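Local coordinates for ferric uptake regulation protein (Pseudomonas aeruginosa, PDB 1MZB) that probably acts as an iron-responsive transcriptional repressor that binds DNA as a dimer and controls genes of iron uptake, at residues V69-H72 against H78-F81; L18-I23 against T61-A66; L24-S29 against Y41-E46. All coordinates share one frame; numbering follows the deposited sequence.

Interaction 1. Residues V69-H72 against H78-F81; sequences VVRH and HAVF. With ZN (zinc ion), chain D.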
ATOM      1  N   VAL A  69      -9.128  -1.810 -12.131  1.00 27.26           N
ATOM      2  CA  VAL A  69      -9.464  -0.691 -11.222  1.00 27.82           C
ATOM      3  C   VAL A  69     -10.597  -1.126 -10.312  1.00 29.23           C
ATOM      4  O   VAL A  69     -11.269  -2.118 -10.594  1.00 26.93           O
ATOM      5  CB  VAL A  69      -9.897   0.629 -11.952  1.00 28.79           C
ATOM      6  CG1 VAL A  69      -8.864   1.032 -12.994  1.00 26.76           C
ATOM      7  CG2 VAL A  69     -11.273   0.523 -12.527  1.00 31.00           C
ATOM      8  N   VAL A  70     -10.768  -0.403  -9.207  1.00 24.89           N
ATOM      9  CA  VAL A  70     -11.835  -0.682  -8.265  1.00 29.26           C
ATOM     10  C   VAL A  70     -12.678   0.589  -8.307  1.00 30.50           C
ATOM     11  O   VAL A  70     -12.125   1.679  -8.415  1.00 30.63           O
ATOM     12  CB  VAL A  70     -11.296  -0.846  -6.833  1.00 31.50           C
ATOM     13  CG1 VAL A  70     -12.455  -1.024  -5.870  1.00 36.04           C
ATOM     14  CG2 VAL A  70     -10.358  -2.087  -6.752  1.00 39.46           C
ATOM     15  N   ARG A  71     -13.990   0.444  -8.232  1.00 28.72           N
ATOM     16  CA  ARG A  71     -14.887   1.588  -8.230  1.00 30.08           C
ATOM     17  C   ARG A  71     -15.423   1.701  -6.806  1.00 31.19           C
ATOM     18  O   ARG A  71     -15.827   0.709  -6.180  1.00 29.42           O
ATOM     19  CB  ARG A  71     -16.014   1.348  -9.241  1.00 30.97           C
ATOM     20  CG  ARG A  71     -17.174   2.331  -9.194  1.00 32.64           C
ATOM     21  CD  ARG A  71     -18.345   1.775 -10.009  1.00 34.45           C
ATOM     22  NE  ARG A  71     -19.363   2.764 -10.323  1.00 40.84           N
ATOM     23  CZ  ARG A  71     -19.742   3.065 -11.561  1.00 40.15           C
ATOM     24  NH1 ARG A  71     -19.180   2.450 -12.608  1.00 44.98           N
ATOM     25  NH2 ARG A  71     -20.684   3.974 -11.752  1.00 44.80           N
ATOM     26  N   HIS A  72     -15.434   2.924  -6.296  1.00 27.77           N
ATOM     27  CA  HIS A  72     -15.899   3.223  -4.959  1.00 28.64           C
ATOM     28  C   HIS A  72     -16.877   4.405  -5.063  1.00 26.09           C
ATOM     29  O   HIS A  72     -16.820   5.160  -6.010  1.00 28.07           O
ATOM     30  CB  HIS A  72     -14.736   3.719  -4.087  1.00 29.16           C
ATOM     31  CG  HIS A  72     -13.796   2.646  -3.620  1.00 35.19           C
ATOM     32  ND1 HIS A  72     -12.477   2.600  -4.020  1.00 38.68           N
ATOM     33  CD2 HIS A  72     -13.941   1.679  -2.688  1.00 35.99           C
ATOM     34  CE1 HIS A  72     -11.847   1.653  -3.348  1.00 37.57           C
ATOM     35  NE2 HIS A  72     -12.710   1.080  -2.529  1.00 39.72           N
ATOM     36  N   HIS A  78     -21.055  10.315  -6.438  1.00 25.76           N
ATOM     37  CA  HIS A  78     -20.227  10.086  -7.640  1.00 24.41           C
ATOM     38  C   HIS A  78     -19.309   8.893  -7.446  1.00 24.16           C
ATOM     39  O   HIS A  78     -18.954   8.545  -6.323  1.00 22.60           O
ATOM     40  CB  HIS A  78     -19.430  11.320  -8.073  1.00 28.27           C
ATOM     41  CG  HIS A  78     -18.154  11.521  -7.328  1.00 29.21           C
ATOM     42  ND1 HIS A  78     -18.062  12.224  -6.152  1.00 31.22           N
ATOM     43  CD2 HIS A  78     -16.890  11.111  -7.619  1.00 26.72           C
ATOM     44  CE1 HIS A  78     -16.773  12.247  -5.760  1.00 28.18           C
ATOM     45  NE2 HIS A  78     -16.009  11.576  -6.609  1.00 31.99           N
ATOM     46  N   ALA A  79     -18.962   8.250  -8.559  1.00 22.82           N
ATOM     47  CA  ALA A  79     -18.109   7.072  -8.519  1.00 22.70           C
ATOM     48  C   ALA A  79     -16.657   7.511  -8.649  1.00 22.47           C
ATOM     49  O   ALA A  79     -16.376   8.406  -9.424  1.00 23.59           O
ATOM     50  CB  ALA A  79     -18.440   6.170  -9.670  1.00 23.43           C
ATOM     51  N   VAL A  80     -15.774   6.876  -7.882  1.00 23.91           N
ATOM     52  CA  VAL A  80     -14.357   7.156  -7.933  1.00 26.31           C
ATOM     53  C   VAL A  80     -13.716   5.900  -8.504  1.00 27.98           C
ATOM     54  O   VAL A  80     -14.130   4.818  -8.136  1.00 27.14           O
ATOM     55  CB  VAL A  80     -13.818   7.375  -6.515  1.00 29.20           C
ATOM     56  CG1 VAL A  80     -12.342   7.057  -6.431  1.00 35.34           C
ATOM     57  CG2 VAL A  80     -14.096   8.822  -6.119  1.00 34.89           C
ATOM     58  N   PHE A  81     -12.702   6.040  -9.371  1.00 26.73           N
ATOM     59  CA  PHE A  81     -12.056   4.852  -9.928  1.00 26.30           C
ATOM     60  C   PHE A  81     -10.588   4.951  -9.558  1.00 30.30           C
ATOM     61  O   PHE A  81      -9.998   6.008  -9.730  1.00 30.30           O
ATOM     62  CB  PHE A  81     -12.187   4.835 -11.449  1.00 29.29           C
ATOM     63  CG  PHE A  81     -13.600   4.665 -11.938  1.00 28.67           C
ATOM     64  CD1 PHE A  81     -14.440   5.764 -12.108  1.00 27.78           C
ATOM     65  CD2 PHE A  81     -14.093   3.395 -12.255  1.00 27.39           C
ATOM     66  CE1 PHE A  81     -15.776   5.595 -12.607  1.00 28.73           C
ATOM     67  CE2 PHE A  81     -15.404   3.217 -12.745  1.00 26.72           C
ATOM     68  CZ  PHE A  81     -16.247   4.319 -12.925  1.00 30.06           C
TER
HETATM   69 ZN    ZN D 203     -19.369  13.601  -5.228  1.00 26.38          ZN
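R71 pairs with F81 at a non-hydrogen-bonded position and H72 with V80 at a hydrogen-bonded one, the two runs heading 153° apart, as in a twisted antiparallel pair. Two backbone bonds close the H72–V80 pair: H72 N to V80 O at 2.9 Å and V80 N to H72 O at 2.7 Å. The side chains of R71 and F81 share one face of the sheet and lie side by side. The R71 chain is extended, its CG turned away from the backbone N (chi1 170°), and it runs beside the phenyl ring until F81 CZ lies over one face of its guanidinium, 3.5 Å from NH1; the guanidinium and ring planes are turned 70° apart, so this is no flat stack. A79 CB approaches the same guanidinium obliquely, 3.6 Å from NE. NH1 has its main polar partner outside the hairpin, in the hydroxyl of Y57. Nearer the base of the ring, V69 CG2 meets F81 CD2 at its edge, close to the ring plane, 4.0 Å away. Beyond the paired strands, H78 ND1 binds a zinc ion at 2.1 Å, a site shared with D75. Together the strands form the beta hairpin that follows helix 53-66, consistent with the wing of a winged-helix DNA-binding domain.

Interaction 2. Residues L18-I23 against T61-A66; sequences LPRVKI and TQFEAA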
ATOM      1  N   LEU A  18      -5.841   2.372 -28.335  1.00 45.76           N
ATOM      2  CA  LEU A  18      -5.344   3.679 -27.978  1.00 45.08           C
ATOM      3  C   LEU A  18      -6.091   4.278 -26.788  1.00 44.47           C
ATOM      4  O   LEU A  18      -5.476   4.763 -25.842  1.00 42.08           O
ATOM      5  CB  LEU A  18      -5.454   4.623 -29.164  1.00 48.25           C
ATOM      6  CG  LEU A  18      -4.582   5.871 -29.063  1.00 50.61           C
ATOM      7  CD1 LEU A  18      -3.135   5.466 -29.286  1.00 52.14           C
ATOM      8  CD2 LEU A  18      -5.006   6.895 -30.118  1.00 52.41           C
ATOM      9  N   PRO A  19      -7.434   4.269 -26.833  1.00 43.31           N
ATOM     10  CA  PRO A  19      -8.170   4.844 -25.700  1.00 42.19           C
ATOM     11  C   PRO A  19      -7.862   4.119 -24.395  1.00 39.60           C
ATOM     12  O   PRO A  19      -7.742   4.751 -23.346  1.00 40.85           O
ATOM     13  CB  PRO A  19      -9.635   4.698 -26.128  1.00 41.52           C
ATOM     14  CG  PRO A  19      -9.537   4.768 -27.658  1.00 43.67           C
ATOM     15  CD  PRO A  19      -8.356   3.862 -27.905  1.00 43.57           C
ATOM     16  N   ARG A  20      -7.725   2.801 -24.461  1.00 38.62           N
ATOM     17  CA  ARG A  20      -7.440   2.034 -23.255  1.00 38.44           C
ATOM     18  C   ARG A  20      -6.064   2.375 -22.703  1.00 38.50           C
ATOM     19  O   ARG A  20      -5.875   2.496 -21.493  1.00 36.52           O
ATOM     20  CB  ARG A  20      -7.589   0.530 -23.521  1.00 39.35           C
ATOM     21  CG  ARG A  20      -9.026   0.092 -23.642  1.00 38.25           C
ATOM     22  CD  ARG A  20      -9.188  -1.374 -24.024  1.00 40.91           C
ATOM     23  NE  ARG A  20     -10.605  -1.689 -24.172  1.00 42.39           N
ATOM     24  CZ  ARG A  20     -11.102  -2.797 -24.721  1.00 47.78           C
ATOM     25  NH1 ARG A  20     -10.307  -3.754 -25.200  1.00 48.46           N
ATOM     26  NH2 ARG A  20     -12.419  -2.945 -24.796  1.00 50.75           N
ATOM     27  N   VAL A  21      -5.089   2.571 -23.585  1.00 38.19           N
ATOM     28  CA  VAL A  21      -3.761   2.925 -23.119  1.00 37.08           C
ATOM     29  C   VAL A  21      -3.682   4.324 -22.514  1.00 35.70           C
ATOM     30  O   VAL A  21      -3.089   4.522 -21.439  1.00 36.70           O
ATOM     31  CB  VAL A  21      -2.724   2.796 -24.274  1.00 38.75           C
ATOM     32  CG1 VAL A  21      -1.409   3.459 -23.865  1.00 40.68           C
ATOM     33  CG2 VAL A  21      -2.515   1.335 -24.590  1.00 39.59           C
ATOM     34  N   LYS A  22      -4.293   5.308 -23.170  1.00 34.55           N
ATOM     35  CA  LYS A  22      -4.244   6.655 -22.643  1.00 34.00           C
ATOM     36  C   LYS A  22      -4.937   6.793 -21.271  1.00 32.52           C
ATOM     37  O   LYS A  22      -4.451   7.492 -20.386  1.00 32.84           O
ATOM     38  CB  LYS A  22      -4.829   7.638 -23.657  1.00 37.65           C
ATOM     39  CG  LYS A  22      -3.837   7.952 -24.791  1.00 41.12           C
ATOM     40  CD  LYS A  22      -4.399   8.908 -25.833  1.00 48.34           C
ATOM     41  CE  LYS A  22      -3.315   9.226 -26.892  1.00 49.41           C
ATOM     42  NZ  LYS A  22      -1.989   9.451 -26.224  1.00 53.00           N
ATOM     43  N   ILE A  23      -6.063   6.115 -21.099  1.00 33.87           N
ATOM     44  CA  ILE A  23      -6.776   6.203 -19.819  1.00 32.52           C
ATOM     45  C   ILE A  23      -5.983   5.537 -18.690  1.00 32.78           C
ATOM     46  O   ILE A  23      -5.884   6.063 -17.573  1.00 31.31           O
ATOM     47  CB  ILE A  23      -8.191   5.612 -19.986  1.00 32.88           C
ATOM     48  CG1 ILE A  23      -8.974   6.530 -20.938  1.00 33.83           C
ATOM     49  CG2 ILE A  23      -8.864   5.454 -18.603  1.00 31.45           C
ATOM     50  CD1 ILE A  23     -10.299   5.987 -21.446  1.00 33.40           C
ATOM     51  N   THR A  61     -15.176   1.488 -16.894  1.00 25.65           N
ATOM     52  CA  THR A  61     -16.060   0.386 -16.469  1.00 25.42           C
ATOM     53  C   THR A  61     -15.489  -0.964 -16.966  1.00 27.72           C
ATOM     54  O   THR A  61     -15.576  -1.987 -16.275  1.00 27.16           O
ATOM     55  CB  THR A  61     -17.504   0.588 -16.972  1.00 26.87           C
ATOM     56  OG1 THR A  61     -18.056   1.748 -16.304  1.00 28.68           O
ATOM     57  CG2 THR A  61     -18.377  -0.623 -16.616  1.00 28.76           C
ATOM     58  N   GLN A  62     -14.849  -0.927 -18.127  1.00 28.98           N
ATOM     59  CA  GLN A  62     -14.203  -2.138 -18.687  1.00 30.41           C
ATOM     60  C   GLN A  62     -13.059  -2.513 -17.741  1.00 30.15           C
ATOM     61  O   GLN A  62     -12.889  -3.694 -17.400  1.00 28.61           O
ATOM     62  CB  GLN A  62     -13.672  -1.859 -20.109  1.00 30.01           C
ATOM     63  CG  GLN A  62     -14.745  -1.493 -21.152  1.00 36.00           C
ATOM     64  CD  GLN A  62     -14.241  -1.367 -22.588  1.00 42.20           C
ATOM     65  OE1 GLN A  62     -13.205  -0.736 -22.859  1.00 43.72           O
ATOM     66  NE2 GLN A  62     -14.988  -1.967 -23.533  1.00 43.34           N
ATOM     67  N   PHE A  63     -12.285  -1.508 -17.305  1.00 29.77           N
ATOM     68  CA  PHE A  63     -11.159  -1.732 -16.393  1.00 28.80           C
ATOM     69  C   PHE A  63     -11.619  -2.263 -15.050  1.00 29.90           C
ATOM     70  O   PHE A  63     -10.964  -3.091 -14.430  1.00 28.42           O
ATOM     71  CB  PHE A  63     -10.379  -0.428 -16.143  1.00 27.39           C
ATOM     72  CG  PHE A  63      -9.513  -0.003 -17.284  1.00 28.62           C
ATOM     73  CD1 PHE A  63      -9.472  -0.737 -18.460  1.00 29.95           C
ATOM     74  CD2 PHE A  63      -8.757   1.148 -17.188  1.00 28.33           C
ATOM     75  CE1 PHE A  63      -8.681  -0.324 -19.520  1.00 30.82           C
ATOM     76  CE2 PHE A  63      -7.960   1.571 -18.258  1.00 29.07           C
ATOM     77  CZ  PHE A  63      -7.928   0.836 -19.417  1.00 31.74           C
ATOM     78  N   GLU A  64     -12.767  -1.775 -14.593  1.00 28.92           N
ATOM     79  CA  GLU A  64     -13.284  -2.197 -13.315  1.00 30.71           C
ATOM     80  C   GLU A  64     -13.696  -3.674 -13.330  1.00 31.41           C
ATOM     81  O   GLU A  64     -13.378  -4.433 -12.415  1.00 31.46           O
ATOM     82  CB  GLU A  64     -14.487  -1.332 -12.957  1.00 34.59           C
ATOM     83  CG  GLU A  64     -15.077  -1.663 -11.624  1.00 41.53           C
ATOM     84  CD  GLU A  64     -16.563  -1.862 -11.748  1.00 49.72           C
ATOM     85  OE1 GLU A  64     -17.298  -0.840 -11.788  1.00 51.28           O
ATOM     86  OE2 GLU A  64     -16.986  -3.047 -11.854  1.00 51.06           O
ATOM     87  N   ALA A  65     -14.427  -4.047 -14.357  1.00 31.25           N
ATOM     88  CA  ALA A  65     -14.910  -5.422 -14.499  1.00 34.91           C
ATOM     89  C   ALA A  65     -13.746  -6.400 -14.607  1.00 36.51           C
ATOM     90  O   ALA A  65     -13.804  -7.527 -14.086  1.00 37.12           O
ATOM     91  CB  ALA A  65     -15.777  -5.520 -15.717  1.00 32.82           C
ATOM     92  N   ALA A  66     -12.700  -5.948 -15.284  1.00 36.81           N
ATOM     93  CA  ALA A  66     -11.492  -6.729 -15.504  1.00 36.50           C
ATOM     94  C   ALA A  66     -10.615  -6.834 -14.276  1.00 37.57           C
ATOM     95  O   ALA A  66      -9.740  -7.703 -14.207  1.00 37.76           O
ATOM     96  CB  ALA A  66     -10.698  -6.114 -16.670  1.00 35.54           C
TER
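Hydrogen bonding is confined to R20 and Q62; the extended R20 chain lies roughly perpendicular to that of Q62. R20 NE donates to Q62 OE1 at 3.1 Å with an N-H...O angle of 145°, and R20 NH2 adds a weak bond to the same oxygen at 3.0 Å. OE1 lies close to the guanidinium plane, yet NE stands 42° out of the amide's carbonyl plane, so the bond does not follow a lone pair. Q62 NE2 also comes within 3.0 Å of R20 NH2, where two donors face each other without bonding. R20 NH1 bonds to the backbone O of K15.

An aromatic edge faces a carbonyl oxygen where F63 CZ lies 3.4 Å from R20 O, in the ring plane.

Apolar contact comes from R20 CB, 4.1 Å from F63 CZ, and from I23 CG2, which reaches F63 CE2 obliquely at 4.0 Å. L9, V59 and L60 pack around these residues.

The helix axes, 11.7 Å apart, cross at -77° within what is probably the family's winged-helix domain. The chemistry implies a buried phenyl wedge between the helices, bordered by two R20 bonds to Q62 OE1, the NH2 one weak, with R20 also held by the K15 carbonyl.

Interaction 3. Residues L24-S29 against Y41-E46; sequences LQMLDS and YKALME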
ATOM      1  N   LEU A  24      -5.387   4.387 -18.975  1.00 32.35           N
ATOM      2  CA  LEU A  24      -4.577   3.732 -17.974  1.00 32.63           C
ATOM      3  C   LEU A  24      -3.373   4.622 -17.587  1.00 31.83           C
ATOM      4  O   LEU A  24      -2.962   4.656 -16.431  1.00 31.02           O
ATOM      5  CB  LEU A  24      -4.100   2.379 -18.508  1.00 35.38           C
ATOM      6  CG  LEU A  24      -3.484   1.439 -17.474  1.00 38.71           C
ATOM      7  CD1 LEU A  24      -4.514   1.084 -16.415  1.00 36.87           C
ATOM      8  CD2 LEU A  24      -2.981   0.167 -18.184  1.00 40.61           C
ATOM      9  N   GLN A  25      -2.818   5.364 -18.543  1.00 33.51           N
ATOM     10  CA  GLN A  25      -1.677   6.230 -18.251  1.00 35.03           C
ATOM     11  C   GLN A  25      -2.142   7.395 -17.399  1.00 35.42           C
ATOM     12  O   GLN A  25      -1.429   7.838 -16.492  1.00 33.40           O
ATOM     13  CB  GLN A  25      -1.037   6.746 -19.553  1.00 35.81           C
ATOM     14  CG  GLN A  25      -0.300   5.669 -20.334  1.00 42.57           C
ATOM     15  CD  GLN A  25       0.126   6.144 -21.719  1.00 47.30           C
ATOM     16  OE1 GLN A  25      -0.420   7.114 -22.246  1.00 48.26           O
ATOM     17  NE2 GLN A  25       1.091   5.441 -22.324  1.00 47.80           N
ATOM     18  N   MET A  26      -3.350   7.888 -17.681  1.00 35.96           N
ATOM     19  CA  MET A  26      -3.884   8.977 -16.887  1.00 36.36           C
ATOM     20  C   MET A  26      -4.074   8.503 -15.448  1.00 35.06           C
ATOM     21  O   MET A  26      -3.767   9.231 -14.498  1.00 35.10           O
ATOM     22  CB  MET A  26      -5.216   9.461 -17.451  1.00 37.39           C
ATOM     23  CG  MET A  26      -5.709  10.705 -16.749  1.00 44.31           C
ATOM     24  SD  MET A  26      -4.393  11.958 -16.754  1.00 50.72           S
ATOM     25  CE  MET A  26      -4.212  12.231 -18.529  1.00 48.87           C
ATOM     26  N   LEU A  27      -4.590   7.290 -15.277  1.00 34.39           N
ATOM     27  CA  LEU A  27      -4.796   6.758 -13.937  1.00 35.14           C
ATOM     28  C   LEU A  27      -3.477   6.601 -13.207  1.00 36.28           C
ATOM     29  O   LEU A  27      -3.387   6.863 -11.999  1.00 36.05           O
ATOM     30  CB  LEU A  27      -5.472   5.390 -14.003  1.00 33.33           C
ATOM     31  CG  LEU A  27      -6.950   5.429 -14.370  1.00 34.13           C
ATOM     32  CD1 LEU A  27      -7.488   4.003 -14.472  1.00 36.58           C
ATOM     33  CD2 LEU A  27      -7.704   6.240 -13.313  1.00 34.88           C
ATOM     34  N   ASP A  28      -2.460   6.159 -13.937  1.00 37.95           N
ATOM     35  CA  ASP A  28      -1.143   5.951 -13.327  1.00 41.44           C
ATOM     36  C   ASP A  28      -0.569   7.222 -12.702  1.00 44.80           C
ATOM     37  O   ASP A  28      -0.041   7.178 -11.590  1.00 46.23           O
ATOM     38  CB  ASP A  28      -0.165   5.391 -14.357  1.00 39.55           C
ATOM     39  CG  ASP A  28      -0.456   3.943 -14.703  1.00 40.89           C
ATOM     40  OD1 ASP A  28      -1.181   3.278 -13.931  1.00 38.51           O
ATOM     41  OD2 ASP A  28       0.039   3.467 -15.747  1.00 41.09           O
ATOM     42  N   SER A  29      -0.661   8.336 -13.424  1.00 48.16           N
ATOM     43  CA  SER A  29      -0.151   9.627 -12.953  1.00 52.11           C
ATOM     44  C   SER A  29      -1.230  10.369 -12.175  1.00 54.71           C
ATOM     45  O   SER A  29      -2.306  10.620 -12.714  1.00 56.60           O
ATOM     46  CB  SER A  29       0.250  10.495 -14.139  1.00 52.31           C
ATOM     47  OG  SER A  29       0.808   9.707 -15.172  1.00 53.30           O
ATOM     48  N   TYR A  41     -11.564  12.518 -17.784  1.00 27.98           N
ATOM     49  CA  TYR A  41     -11.899  13.236 -19.031  1.00 28.89           C
ATOM     50  C   TYR A  41     -11.282  14.644 -19.088  1.00 29.37           C
ATOM     51  O   TYR A  41     -10.647  15.042 -20.110  1.00 29.93           O
ATOM     52  CB  TYR A  41     -13.441  13.324 -19.153  1.00 25.95           C
ATOM     53  CG  TYR A  41     -13.927  14.247 -20.235  1.00 31.62           C
ATOM     54  CD1 TYR A  41     -13.859  13.878 -21.572  1.00 27.20           C
ATOM     55  CD2 TYR A  41     -14.454  15.501 -19.914  1.00 31.32           C
ATOM     56  CE1 TYR A  41     -14.321  14.748 -22.585  1.00 30.54           C
ATOM     57  CE2 TYR A  41     -14.908  16.371 -20.907  1.00 32.96           C
ATOM     58  CZ  TYR A  41     -14.835  15.990 -22.233  1.00 32.40           C
ATOM     59  OH  TYR A  41     -15.245  16.885 -23.199  1.00 32.95           O
ATOM     60  N   LYS A  42     -11.426  15.396 -18.003  1.00 28.39           N
ATOM     61  CA  LYS A  42     -10.880  16.751 -17.941  1.00 33.43           C
ATOM     62  C   LYS A  42      -9.360  16.723 -18.053  1.00 34.65           C
ATOM     63  O   LYS A  42      -8.773  17.561 -18.763  1.00 35.60           O
ATOM     64  CB  LYS A  42     -11.278  17.448 -16.648  1.00 34.95           C
ATOM     65  CG  LYS A  42     -12.745  17.893 -16.632  1.00 45.67           C
ATOM     66  CD  LYS A  42     -13.170  18.290 -15.223  1.00 51.28           C
ATOM     67  CE  LYS A  42     -14.644  18.678 -15.165  1.00 54.00           C
ATOM     68  NZ  LYS A  42     -15.064  18.991 -13.769  1.00 58.25           N
ATOM     69  N   ALA A  43      -8.723  15.787 -17.351  1.00 34.63           N
ATOM     70  CA  ALA A  43      -7.251  15.667 -17.425  1.00 37.49           C
ATOM     71  C   ALA A  43      -6.852  15.369 -18.861  1.00 38.82           C
ATOM     72  O   ALA A  43      -5.890  15.945 -19.386  1.00 41.47           O
ATOM     73  CB  ALA A  43      -6.760  14.560 -16.520  1.00 35.59           C
ATOM     74  N   LEU A  44      -7.576  14.466 -19.507  1.00 38.55           N
ATOM     75  CA  LEU A  44      -7.292  14.130 -20.895  1.00 40.91           C
ATOM     76  C   LEU A  44      -7.497  15.316 -21.823  1.00 42.91           C
ATOM     77  O   LEU A  44      -6.704  15.527 -22.749  1.00 43.20           O
ATOM     78  CB  LEU A  44      -8.161  12.969 -21.356  1.00 39.90           C
ATOM     79  CG  LEU A  44      -7.745  11.592 -20.837  1.00 40.97           C
ATOM     80  CD1 LEU A  44      -8.801  10.576 -21.209  1.00 40.56           C
ATOM     81  CD2 LEU A  44      -6.375  11.227 -21.415  1.00 41.85           C
ATOM     82  N   MET A  45      -8.554  16.091 -21.596  1.00 43.01           N
ATOM     83  CA  MET A  45      -8.811  17.267 -22.432  1.00 45.06           C
ATOM     84  C   MET A  45      -7.726  18.310 -22.241  1.00 46.79           C
ATOM     85  O   MET A  45      -7.322  18.970 -23.198  1.00 47.10           O
ATOM     86  CB  MET A  45     -10.165  17.895 -22.115  1.00 46.08           C
ATOM     87  CG  MET A  45     -11.354  17.060 -22.568  1.00 46.23           C
ATOM     88  SD  MET A  45     -11.466  16.664 -24.349  1.00 50.60           S
ATOM     89  CE  MET A  45     -11.981  18.244 -25.037  1.00 51.29           C
ATOM     90  N   GLU A  46      -7.266  18.475 -21.005  1.00 47.81           N
ATOM     91  CA  GLU A  46      -6.200  19.430 -20.723  1.00 50.76           C
ATOM     92  C   GLU A  46      -4.991  18.974 -21.553  1.00 52.43           C
ATOM     93  O   GLU A  46      -4.324  19.782 -22.201  1.00 52.99           O
ATOM     94  CB  GLU A  46      -5.841  19.401 -19.234  1.00 51.16           C
ATOM     95  CG  GLU A  46      -5.113  20.645 -18.722  1.00 56.13           C
ATOM     96  CD  GLU A  46      -4.274  20.367 -17.474  1.00 58.73           C
ATOM     97  OE1 GLU A  46      -4.668  19.499 -16.651  1.00 61.34           O
ATOM     98  OE2 GLU A  46      -3.222  21.027 -17.304  1.00 60.85           O
TER
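M26 of helix 18-28 reaches across to A43 and L44 of helix 37-46, within the helical part of what is, by family, probably a winged-helix DNA-binding domain. The backbones are closest at M26 and L44, whose CA atoms are 7.4 Å apart. The two segments bury only 136 Å² between them, and every approach within 4.5 Å involves M26.

From CB, which points toward the other helix, the chain first turns to CG, which lies anti to the backbone N (chi1 -173°), beside the carbonyl carbon, and stands 4.0 Å from A43 CB. The chain then bends twice, at chi2 (52°) and chi3 (63°), rather than running on straight. After the first bend SD settles against the A43 methyl at 3.5 Å, the nearest approach of the two segments. After the second, CE turns to the neighbouring residue and meets L44 CD2 at 3.7 Å, while remaining 4.0 Å from A43 CB. The alanine methyl thus has CG, SD and CE about it, and the small side chain lets the thioether come near the helix surface. The M26 and L44 side chains run antiparallel alongside one another, each reaching toward the other's helix.

No hydrogen bond crosses between the segments; the evidence is for apolar packing alone. Around it, L44 also rests on V56 of helix 53-66, and L27, one residue on from M26, packs on L60 of that helix, which places the contact beside a three-helix interior. At the end of helix 18-28 the chain leaves helical geometry at S29, whose OG also makes a weak hydrogen bond to E107 of the second subunit. There Q25 O accepts twice, from S29 N and from S29 OG, each at 3.2 Å, the two donors approaching from opposite faces of its carbonyl plane.

In the fold
From the N terminus, helix 18-28 is the first element used, and it serves two contacts. Its early turns, 18-23, pair with 61-66 in interaction 2, while its later turns, 24-29, meet 41-46 in interaction 3, which closes first and lies wholly within the longer loop of interaction 2. Interaction 1 follows in series, closing a short hairpin after helix 53-66. None of the loops cross. The three meet physically: F63 of interaction 2 packs on L24 and L27 of interaction 3, its backbone O probably accepts a bond from V69 N of interaction 1, and V69 CG1 lies 3.6 Å from L27 CD1. Three helices and the hairpin are thereby joined.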